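Local coordinates for protein cortical-lytic enzyme (Bacillus cereus, PDB 4S3J) that acts as an N-acetylglucosaminidase in spore cortex lysis during germination, probably acting on partly degraded peptidoglycan and recognising its muramic acid delta-lactam, at residues N417-L420 / L421-F425; G22-P25 / D26-V29; N175-G179 / N180-D184; L190-A193 / T194-N197. All blocks are in the same frame, centred on the assembly; numbering follows the deposited sequence.

Interaction 1: residues N417-L420 / L421-F425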
loop_
_atom_site.group_PDB
_atom_site.type_symbol
_atom_site.label_atom_id
_atom_site.label_comp_id
_atom_site.label_asym_id
_atom_site.label_seq_id
_atom_site.Cartn_x
_atom_site.Cartn_y
_atom_site.Cartn_z
ATOM N N ASN A 417 0.470 -10.221 -2.043
ATOM C CA ASN A 417 -0.023 -9.150 -1.193
ATOM C C ASN A 417 -1.511 -9.307 -0.885
ATOM O O ASN A 417 -1.948 -9.169 0.271
ATOM C CB ASN A 417 0.245 -7.791 -1.852
ATOM C CG ASN A 417 -0.451 -6.668 -1.133
ATOM O OD1 ASN A 417 -0.077 -6.332 -0.000
ATOM N ND2 ASN A 417 -1.488 -6.104 -1.749
ATOM N N TRP A 418 -2.295 -9.596 -1.917
ATOM C CA TRP A 418 -3.739 -9.637 -1.764
ATOM C C TRP A 418 -4.176 -10.883 -0.990
ATOM O O TRP A 418 -5.032 -10.799 -0.114
ATOM C CB TRP A 418 -4.393 -9.541 -3.146
ATOM C CG TRP A 418 -3.945 -8.274 -3.828
ATOM C CD1 TRP A 418 -3.079 -8.158 -4.868
ATOM C CD2 TRP A 418 -4.303 -6.936 -3.454
ATOM N NE1 TRP A 418 -2.891 -6.824 -5.190
ATOM C CE2 TRP A 418 -3.624 -6.057 -4.326
ATOM C CE3 TRP A 418 -5.137 -6.398 -2.476
ATOM C CZ2 TRP A 418 -3.767 -4.673 -4.243
ATOM C CZ3 TRP A 418 -5.268 -5.028 -2.398
ATOM C CH2 TRP A 418 -4.595 -4.189 -3.276
ATOM N N ARG A 419 -3.527 -12.011 -1.248
ATOM C CA ARG A 419 -3.821 -13.219 -0.488
ATOM C C ARG A 419 -3.441 -13.036 0.983
ATOM O O ARG A 419 -4.184 -13.443 1.865
ATOM C CB ARG A 419 -3.107 -14.430 -1.081
ATOM C CG ARG A 419 -3.321 -15.696 -0.248
ATOM C CD ARG A 419 -4.789 -16.119 -0.241
ATOM N NE ARG A 419 -5.021 -17.320 0.562
ATOM C CZ ARG A 419 -4.908 -18.566 0.106
ATOM N NH1 ARG A 419 -4.524 -18.794 -1.148
ATOM N NH2 ARG A 419 -5.145 -19.590 0.919
ATOM N N LEU A 420 -2.285 -12.444 1.259
ATOM C CA LEU A 420 -1.877 -12.250 2.641
ATOM C C LEU A 420 -2.789 -11.257 3.359
ATOM O O LEU A 420 -3.013 -11.373 4.556
ATOM C CB LEU A 420 -0.420 -11.802 2.714
ATOM C CG LEU A 420 0.599 -12.901 2.404
ATOM C CD1 LEU A 420 1.968 -12.268 2.262
ATOM C CD2 LEU A 420 0.585 -13.980 3.460
ATOM N N LEU A 421 -3.319 -10.273 2.630
ATOM C CA LEU A 421 -4.229 -9.316 3.239
ATOM C C LEU A 421 -5.434 -10.047 3.841
ATOM O O LEU A 421 -5.814 -9.774 4.995
ATOM C CB LEU A 421 -4.692 -8.279 2.203
ATOM C CG LEU A 421 -5.568 -7.147 2.755
ATOM C CD1 LEU A 421 -4.780 -6.194 3.676
ATOM C CD2 LEU A 421 -6.199 -6.395 1.613
ATOM N N VAL A 422 -6.041 -10.944 3.064
ATOM C CA VAL A 422 -7.222 -11.688 3.541
ATOM C C VAL A 422 -6.871 -12.783 4.553
ATOM O O VAL A 422 -7.723 -13.159 5.378
ATOM C CB VAL A 422 -8.026 -12.338 2.382
ATOM C CG1 VAL A 422 -8.535 -11.287 1.445
ATOM C CG2 VAL A 422 -7.219 -13.339 1.629
ATOM N N GLU A 423 -5.640 -13.289 4.528
ATOM C CA GLU A 423 -5.219 -14.259 5.534
ATOM C C GLU A 423 -5.037 -13.582 6.887
ATOM O O GLU A 423 -5.358 -14.148 7.933
ATOM C CB GLU A 423 -3.909 -14.930 5.125
ATOM C CG GLU A 423 -4.051 -15.906 3.972
ATOM C CD GLU A 423 -4.852 -17.156 4.327
ATOM O OE1 GLU A 423 -4.707 -17.684 5.457
ATOM O OE2 GLU A 423 -5.633 -17.604 3.471
ATOM N N ASN A 424 -4.582 -12.336 6.853
ATOM C CA ASN A 424 -4.229 -11.621 8.081
ATOM C C ASN A 424 -5.371 -10.933 8.779
ATOM O O ASN A 424 -5.343 -10.789 9.990
ATOM C CB ASN A 424 -3.172 -10.557 7.776
ATOM C CG ASN A 424 -1.762 -11.087 7.883
ATOM O OD1 ASN A 424 -1.124 -10.973 8.926
ATOM N ND2 ASN A 424 -1.248 -11.649 6.790
ATOM N N PHE A 425 -6.335 -10.477 7.983
ATOM C CA PHE A 425 -7.389 -9.579 8.412
ATOM C C PHE A 425 -8.747 -9.959 7.867
ATOM O O PHE A 425 -8.864 -10.590 6.817
ATOM C CB PHE A 425 -7.124 -8.140 7.932
ATOM C CG PHE A 425 -5.823 -7.533 8.402
ATOM C CD1 PHE A 425 -5.649 -7.155 9.720
ATOM C CD2 PHE A 425 -4.789 -7.298 7.499
ATOM C CE1 PHE A 425 -4.467 -6.581 10.137
ATOM C CE2 PHE A 425 -3.613 -6.708 7.912
ATOM C CZ PHE A 425 -3.450 -6.353 9.224
#
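Arg419 and Glu423 form an i to i+4 salt bridge along helix 415-424. The arginine grips one carboxylate oxygen side-on with two nitrogens. NE donates to Glu423 OE2 at 3.0 Å, and NH2 reaches the same OE2 at 3.3 Å. The oxygen lies in the guanidinium plane, but the carboxylate is turned 53° from that plane. Both chains bend at chi2, Arg419 at 65° and Glu423 at -68°, which folds the two ends together. Next to Glu423, Asn424 holds Leu420 O twice. Its backbone N and its side-chain ND2 each come within 2.9 Å of Leu420 O, from opposite faces of the carbonyl plane. The buried amide thus helps to satisfy a carbonyl near the C-terminal end of the helix. On another side of the helix, Trp418 CE3 packs obliquely on Leu421 CD2 at 4.2 Å. Asn417 ND2 lies over the centre of the indole, 3.3 Å above its plane. Asn424 OD1 accepts from Lys398 and Gln391. Helix 387-400 packs against the helix through Ile390, Ala387 and Phe394. Ile427 of strand 426-427 touches Leu421 and Val422, while strand 3-7 meets Arg419 and Leu420 through Ile3 and Ile5.

Interaction 2: residues G22-P25 / D26-V29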
loop_
_atom_site.group_PDB
_atom_site.type_symbol
_atom_site.label_atom_id
_atom_site.label_comp_id
_atom_site.label_asym_id
_atom_site.label_seq_id
_atom_site.Cartn_x
_atom_site.Cartn_y
_atom_site.Cartn_z
ATOM N N GLY A 22 4.090 -31.392 0.808
ATOM C CA GLY A 22 2.889 -32.189 0.570
ATOM C C GLY A 22 1.744 -31.440 -0.096
ATOM O O GLY A 22 0.575 -31.776 0.092
ATOM N N SER A 23 2.099 -30.436 -0.895
ATOM C CA SER A 23 1.162 -29.610 -1.653
ATOM C C SER A 23 1.119 -30.040 -3.113
ATOM O O SER A 23 1.481 -31.182 -3.434
ATOM C CB SER A 23 1.563 -28.133 -1.543
ATOM O OG SER A 23 0.545 -27.279 -2.054
ATOM N N THR A 24 0.535 -29.207 -3.976
ATOM C CA THR A 24 0.594 -29.468 -5.401
ATOM C C THR A 24 1.361 -28.353 -6.109
ATOM O O THR A 24 1.312 -27.198 -5.702
ATOM C CB THR A 24 -0.814 -29.563 -6.031
ATOM O OG1 THR A 24 -1.425 -28.276 -6.099
ATOM C CG2 THR A 24 -1.705 -30.515 -5.248
ATOM N N PRO A 25 2.028 -28.684 -7.217
ATOM C CA PRO A 25 2.705 -27.660 -8.014
ATOM C C PRO A 25 1.728 -26.610 -8.517
ATOM O O PRO A 25 2.058 -25.430 -8.579
ATOM C CB PRO A 25 3.297 -28.457 -9.188
ATOM C CG PRO A 25 3.403 -29.843 -8.689
ATOM C CD PRO A 25 2.302 -30.049 -7.717
ATOM N N ASP A 26 0.532 -27.061 -8.898
ATOM C CA ASP A 26 -0.458 -26.161 -9.469
ATOM C C ASP A 26 -0.864 -25.097 -8.447
ATOM O O ASP A 26 -1.040 -23.943 -8.797
ATOM C CB ASP A 26 -1.690 -26.948 -9.928
ATOM C CG ASP A 26 -1.485 -27.654 -11.265
ATOM O OD1 ASP A 26 -0.468 -27.405 -11.949
ATOM O OD2 ASP A 26 -2.362 -28.463 -11.633
ATOM N N GLU A 27 -0.988 -25.495 -7.185
ATOM C CA GLU A 27 -1.369 -24.563 -6.123
ATOM C C GLU A 27 -0.312 -23.486 -5.890
ATOM O O GLU A 27 -0.628 -22.306 -5.756
ATOM C CB GLU A 27 -1.608 -25.347 -4.842
ATOM C CG GLU A 27 -2.303 -24.592 -3.744
ATOM C CD GLU A 27 -2.935 -25.535 -2.740
ATOM O OE1 GLU A 27 -3.777 -26.360 -3.154
ATOM O OE2 GLU A 27 -2.582 -25.462 -1.546
ATOM N N ILE A 28 0.955 -23.894 -5.862
ATOM C CA ILE A 28 2.051 -22.940 -5.704
ATOM C C ILE A 28 2.103 -21.952 -6.877
ATOM O O ILE A 28 2.284 -20.742 -6.692
ATOM C CB ILE A 28 3.383 -23.671 -5.570
ATOM C CG1 ILE A 28 3.377 -24.511 -4.282
ATOM C CG2 ILE A 28 4.564 -22.678 -5.565
ATOM C CD1 ILE A 28 4.623 -25.356 -4.064
ATOM N N VAL A 29 1.929 -22.465 -8.091
ATOM C CA VAL A 29 1.941 -21.614 -9.268
ATOM C C VAL A 29 0.781 -20.601 -9.190
ATOM O O VAL A 29 0.985 -19.413 -9.414
ATOM C CB VAL A 29 1.836 -22.454 -10.573
ATOM C CG1 VAL A 29 1.537 -21.573 -11.762
ATOM C CG2 VAL A 29 3.125 -23.248 -10.810
#
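Thr24 caps the start of helix 25-31, and its side chain meets Glu27 one turn in. At its base, CB lies 4.0 Å from Asp26 N. OG1 does the capping. It accepts from Glu27 N at 3.0 Å, with an N-H...O angle of 151°, and also touches Glu27 CB at 3.2 Å. The torsion sets this up: chi1 of 72° puts OG1 between the backbone N and the carbonyl carbon of Thr24, facing the first turn. The Thr24 and Glu27 side chains cross at about a right angle. This is an N-cap, and it belongs to the LysM domain, where a short loop joins helix 14-21 to helix 25-31. Gly22 leaves the first helix with positive phi, and Pro25 begins the second. Proline suits this first helical position, where a backbone N-H would have no carbonyl of a preceding turn to bond, and its phi of -60° is already helical. Thr24 O adds weak bonds from Glu27 N and from Ile28 N. The first i to i+4 bond that is not weak runs from Val29 N to Pro25 O at 3.0 Å. Beyond the cap, Glu27 extends past CG toward the loop, where its OE2 stays 3.7 Å from Ser23 OG. Pro25 rests on Tyr15 and Ala18 of helix 14-21, and buried Ile28 packs on Val14 and Leu17 of that helix.

Interaction 3: residues N175-G179 / N180-D184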
loop_
_atom_site.group_PDB
_atom_site.type_symbol
_atom_site.label_atom_id
_atom_site.label_comp_id
_atom_site.label_asym_id
_atom_site.label_seq_id
_atom_site.Cartn_x
_atom_site.Cartn_y
_atom_site.Cartn_z
ATOM N N ASN A 175 -5.607 19.213 -6.651
ATOM C CA ASN A 175 -5.325 20.572 -7.130
ATOM C C ASN A 175 -4.219 20.554 -8.187
ATOM O O ASN A 175 -3.190 21.228 -8.058
ATOM C CB ASN A 175 -4.939 21.490 -5.971
ATOM C CG ASN A 175 -3.694 21.032 -5.261
ATOM O OD1 ASN A 175 -3.479 19.828 -5.070
ATOM N ND2 ASN A 175 -2.871 21.989 -4.840
ATOM N N ILE A 176 -4.428 19.742 -9.222
ATOM C CA ILE A 176 -3.501 19.641 -10.345
ATOM C C ILE A 176 -3.911 20.554 -11.487
ATOM O O ILE A 176 -5.085 20.577 -11.883
ATOM C CB ILE A 176 -3.411 18.206 -10.836
ATOM C CG1 ILE A 176 -2.750 17.349 -9.767
ATOM C CG2 ILE A 176 -2.606 18.136 -12.136
ATOM C CD1 ILE A 176 -2.821 15.841 -10.025
ATOM N N GLU A 177 -2.934 21.306 -12.002
ATOM C CA GLU A 177 -3.098 22.110 -13.206
ATOM C C GLU A 177 -1.958 21.764 -14.140
ATOM O O GLU A 177 -0.803 21.809 -13.725
ATOM C CB GLU A 177 -3.046 23.621 -12.895
ATOM C CG GLU A 177 -4.245 24.153 -12.178
ATOM C CD GLU A 177 -4.281 25.684 -12.099
ATOM O OE1 GLU A 177 -3.290 26.311 -11.650
ATOM O OE2 GLU A 177 -5.306 26.259 -12.505
ATOM N N ASN A 178 -2.284 21.431 -15.389
ATOM C CA ASN A 178 -1.284 21.076 -16.387
ATOM C C ASN A 178 -0.278 20.044 -15.864
ATOM O O ASN A 178 0.929 20.175 -16.066
ATOM C CB ASN A 178 -0.565 22.338 -16.856
ATOM C CG ASN A 178 -1.526 23.366 -17.460
ATOM O OD1 ASN A 178 -1.496 24.545 -17.104
ATOM N ND2 ASN A 178 -2.392 22.912 -18.362
ATOM N N GLY A 179 -0.784 19.026 -15.176
ATOM C CA GLY A 179 0.023 17.892 -14.765
ATOM C C GLY A 179 0.849 18.103 -13.512
ATOM O O GLY A 179 1.616 17.225 -13.129
ATOM N N ASN A 180 0.693 19.253 -12.863
ATOM C CA ASN A 180 1.413 19.533 -11.629
ATOM C C ASN A 180 0.512 20.073 -10.531
ATOM O O ASN A 180 -0.446 20.809 -10.800
ATOM C CB ASN A 180 2.528 20.532 -11.887
ATOM C CG ASN A 180 3.718 19.899 -12.571
ATOM O OD1 ASN A 180 4.077 20.272 -13.686
ATOM N ND2 ASN A 180 4.334 18.931 -11.903
ATOM N N PHE A 181 0.831 19.720 -9.293
ATOM C CA PHE A 181 0.127 20.284 -8.151
ATOM C C PHE A 181 0.362 21.788 -8.092
ATOM O O PHE A 181 1.473 22.273 -8.326
ATOM C CB PHE A 181 0.573 19.637 -6.838
ATOM C CG PHE A 181 0.071 18.217 -6.643
ATOM C CD1 PHE A 181 -1.263 17.980 -6.384
ATOM C CD2 PHE A 181 0.935 17.137 -6.707
ATOM C CE1 PHE A 181 -1.749 16.689 -6.179
ATOM C CE2 PHE A 181 0.461 15.826 -6.499
ATOM C CZ PHE A 181 -0.884 15.610 -6.236
ATOM N N SER A 182 -0.698 22.526 -7.796
ATOM C CA SER A 182 -0.672 23.982 -7.944
ATOM C C SER A 182 -1.120 24.734 -6.706
ATOM O O SER A 182 -2.295 24.699 -6.364
ATOM C CB SER A 182 -1.565 24.376 -9.108
ATOM O OG SER A 182 -1.721 25.792 -9.189
ATOM N N ALA A 183 -0.193 25.429 -6.053
ATOM C CA ALA A 183 -0.529 26.312 -4.941
ATOM C C ALA A 183 -1.487 27.437 -5.374
ATOM O O ALA A 183 -2.327 27.890 -4.585
ATOM C CB ALA A 183 0.724 26.906 -4.342
ATOM N N ASP A 184 -1.325 27.926 -6.600
ATOM C CA ASP A 184 -2.164 29.034 -7.072
ATOM C C ASP A 184 -3.623 28.619 -7.173
ATOM O O ASP A 184 -4.527 29.393 -6.847
ATOM C CB ASP A 184 -1.677 29.545 -8.433
ATOM C CG ASP A 184 -0.340 30.245 -8.354
ATOM O OD1 ASP A 184 0.038 30.672 -7.241
ATOM O OD2 ASP A 184 0.318 30.385 -9.411
#
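With chi1 at 172°, Ser182 turns its OG away from its own backbone N and toward Glu177. Glu177 extends beyond CG to meet it. Ser182 OG donates to Glu177 OE1 at 3.0 Å, on the anti side of the carboxylate. OG also accepts from Leu185 N, as the N-cap of helix 183-191. Glu177 OE2 has a stronger partner in the salt bridge to Arg145. Asn175 has chi1 of 61°, which places its CG between the backbone N and the carbonyl carbon and carries the amide across to Phe181 and Ser182. Its OD1 lies at the ring edge, 3.2 Å from Phe181 CD1. Its ND2 donates to Ser182 O at 3.2 Å from above the carbonyl plane, and to Glu220 O as well. Residues 176-181 form a tight beta hairpin, with a type I' turn from Glu177 to Asn180 after barrel strand 168-177 of this family 18 glycosidase. Both inner turn residues, Asn178 and Gly179, have positive phi. Glu177 and Asn180 are the hydrogen-bonded pair: Glu177 N to Asn180 O is 2.8 Å and Asn180 N to Glu177 O is 3.1 Å. Ile176 and Phe181 form the non-hydrogen-bonded pair. Ile176 CG1 sits over one face of the ring in a CH-pi contact, 4.1 Å from the centroid of Phe181. The Phe181 side chain also comes within about 4 Å of the side chain of Glu220, which is probably the catalytic proton donor.

Interaction 4: residues L190-A193 / T194-N197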
loop_
_atom_site.group_PDB
_atom_site.type_symbol
_atom_site.label_atom_id
_atom_site.label_comp_id
_atom_site.label_asym_id
_atom_site.label_seq_id
_atom_site.Cartn_x
_atom_site.Cartn_y
_atom_site.Cartn_z
ATOM N N LEU A 190 -9.500 28.184 -1.848
ATOM C CA LEU A 190 -9.532 28.293 -0.388
ATOM C C LEU A 190 -9.811 29.722 0.099
ATOM O O LEU A 190 -10.124 29.916 1.281
ATOM C CB LEU A 190 -8.216 27.784 0.205
ATOM C CG LEU A 190 -7.923 26.299 -0.035
ATOM C CD1 LEU A 190 -6.572 25.944 0.556
ATOM C CD2 LEU A 190 -9.017 25.388 0.538
ATOM N N ARG A 191 -9.710 30.717 -0.785
ATOM C CA ARG A 191 -9.865 32.106 -0.351
ATOM C C ARG A 191 -11.097 32.829 -0.880
ATOM O O ARG A 191 -11.496 33.834 -0.300
ATOM C CB ARG A 191 -8.632 32.934 -0.725
ATOM C CG ARG A 191 -7.364 32.457 -0.044
ATOM C CD ARG A 191 -6.159 33.348 -0.374
ATOM N NE ARG A 191 -4.986 32.857 0.336
ATOM C CZ ARG A 191 -3.926 33.582 0.669
ATOM N NH1 ARG A 191 -3.882 34.885 0.414
ATOM N NH2 ARG A 191 -2.937 33.010 1.336
ATOM N N ASP A 192 -11.711 32.336 -1.950
ATOM C CA ASP A 192 -12.880 33.007 -2.511
ATOM C C ASP A 192 -14.159 32.260 -2.156
ATOM O O ASP A 192 -14.369 31.131 -2.596
ATOM C CB ASP A 192 -12.759 33.148 -4.025
ATOM C CG ASP A 192 -13.844 34.011 -4.591
ATOM O OD1 ASP A 192 -13.662 35.242 -4.610
ATOM O OD2 ASP A 192 -14.898 33.464 -4.959
ATOM N N ALA A 193 -15.017 32.892 -1.359
ATOM C CA ALA A 193 -16.172 32.198 -0.819
ATOM C C ALA A 193 -17.168 31.797 -1.907
ATOM O O ALA A 193 -17.770 30.722 -1.838
ATOM C CB ALA A 193 -16.854 33.063 0.234
ATOM N N THR A 194 -17.347 32.657 -2.903
ATOM C CA THR A 194 -18.301 32.378 -3.975
ATOM C C THR A 194 -17.893 31.145 -4.788
ATOM O O THR A 194 -18.720 30.263 -5.045
ATOM C CB THR A 194 -18.445 33.577 -4.899
ATOM O OG1 THR A 194 -18.934 34.685 -4.133
ATOM C CG2 THR A 194 -19.412 33.274 -6.042
ATOM N N ILE A 195 -16.629 31.087 -5.194
ATOM C CA ILE A 195 -16.117 29.930 -5.931
ATOM C C ILE A 195 -16.148 28.680 -5.059
ATOM O O ILE A 195 -16.562 27.622 -5.522
ATOM C CB ILE A 195 -14.688 30.188 -6.427
ATOM C CG1 ILE A 195 -14.706 31.273 -7.510
ATOM C CG2 ILE A 195 -14.044 28.915 -6.973
ATOM C CD1 ILE A 195 -13.357 31.782 -7.893
ATOM N N GLN A 196 -15.746 28.804 -3.798
ATOM C CA GLN A 196 -15.710 27.639 -2.910
ATOM C C GLN A 196 -17.119 27.076 -2.713
ATOM O O GLN A 196 -17.308 25.871 -2.653
ATOM C CB GLN A 196 -15.071 27.993 -1.563
ATOM C CG GLN A 196 -14.901 26.801 -0.651
ATOM C CD GLN A 196 -14.251 27.160 0.669
ATOM O OE1 GLN A 196 -14.844 26.974 1.732
ATOM N NE2 GLN A 196 -13.019 27.637 0.614
ATOM N N ASN A 197 -18.121 27.950 -2.621
ATOM C CA ASN A 197 -19.488 27.477 -2.428
ATOM C C ASN A 197 -19.977 26.687 -3.640
ATOM O O ASN A 197 -20.595 25.626 -3.502
ATOM C CB ASN A 197 -20.422 28.664 -2.163
ATOM C CG ASN A 197 -21.866 28.243 -2.013
ATOM O OD1 ASN A 197 -22.211 27.486 -1.109
ATOM N ND2 ASN A 197 -22.720 28.719 -2.917
HETATM O O HOH W 1 -11.193 28.233 3.175
HETATM O O HOH W 2 -16.736 35.617 -3.134
#
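Asp192 OD2 accepts from Ile195 N at 2.9 Å. The N-H...O angle is 168°, and the N-H comes in nearly along the C-O axis of the carboxylate. This is the N-cap bond of helix 193-210. The carboxylate gets there with CG anti to the backbone N of Asp192, chi1 -171°. The same OD2 also touches Ile195 CG1 at 3.4 Å, and the two side chains cross at about a right angle. The backbone of the cap residue is used too: Gln196 N donates to Asp192 O at 3.0 Å. One residue on, Asn197 N donates to Ala193 O at 2.9 Å. Water adds an outer layer. Water 2 lies 2.6 Å from Thr194 OG1 and makes a weak bond to Asp192 OD2. Water 1 donates to Leu190 O and accepts from Gln196 NE2, so it bridges the end of helix 183-191 and the first turn of the next helix. Gln196 is extended beyond CG, which carries its amide back over the Leu190 backbone. NE2 also donates to Ile189 O, and OE1 accepts from Asn236 ND2. Helix 227-240 backs the junction: Ala229 and Phe233 touch Leu190, and Phe233 also touches Gln196. Further out, Arg191 makes a salt bridge to Asp226. Asp192 thus ends one helix and starts the next. Its carboxylate meets the Ile195 N-H at a helix N-terminus, where the helix dipole would probably favour the ionised form.

All four contacts are local. Interaction 1 is largely buried; interactions 2, 3 and 4 lie at the surface. Interactions 2 and 4 share one theme, a side-chain oxygen capping a helix N-terminus, neutral in the LysM domain and acidic in the glycosidase domain. Interaction 3 also ends in a cap, but its centre is a hairpin near the probable proton donor. It shares helix 183-191 with interaction 4: one starts that helix, the other ends it, their centres about 17 Å apart. Interaction 1 instead works within a single helix, by salt bridge and amide. Its nearest atoms are about 7 Å from interaction 2, while interactions 3 and 4 lie across the chain's centre.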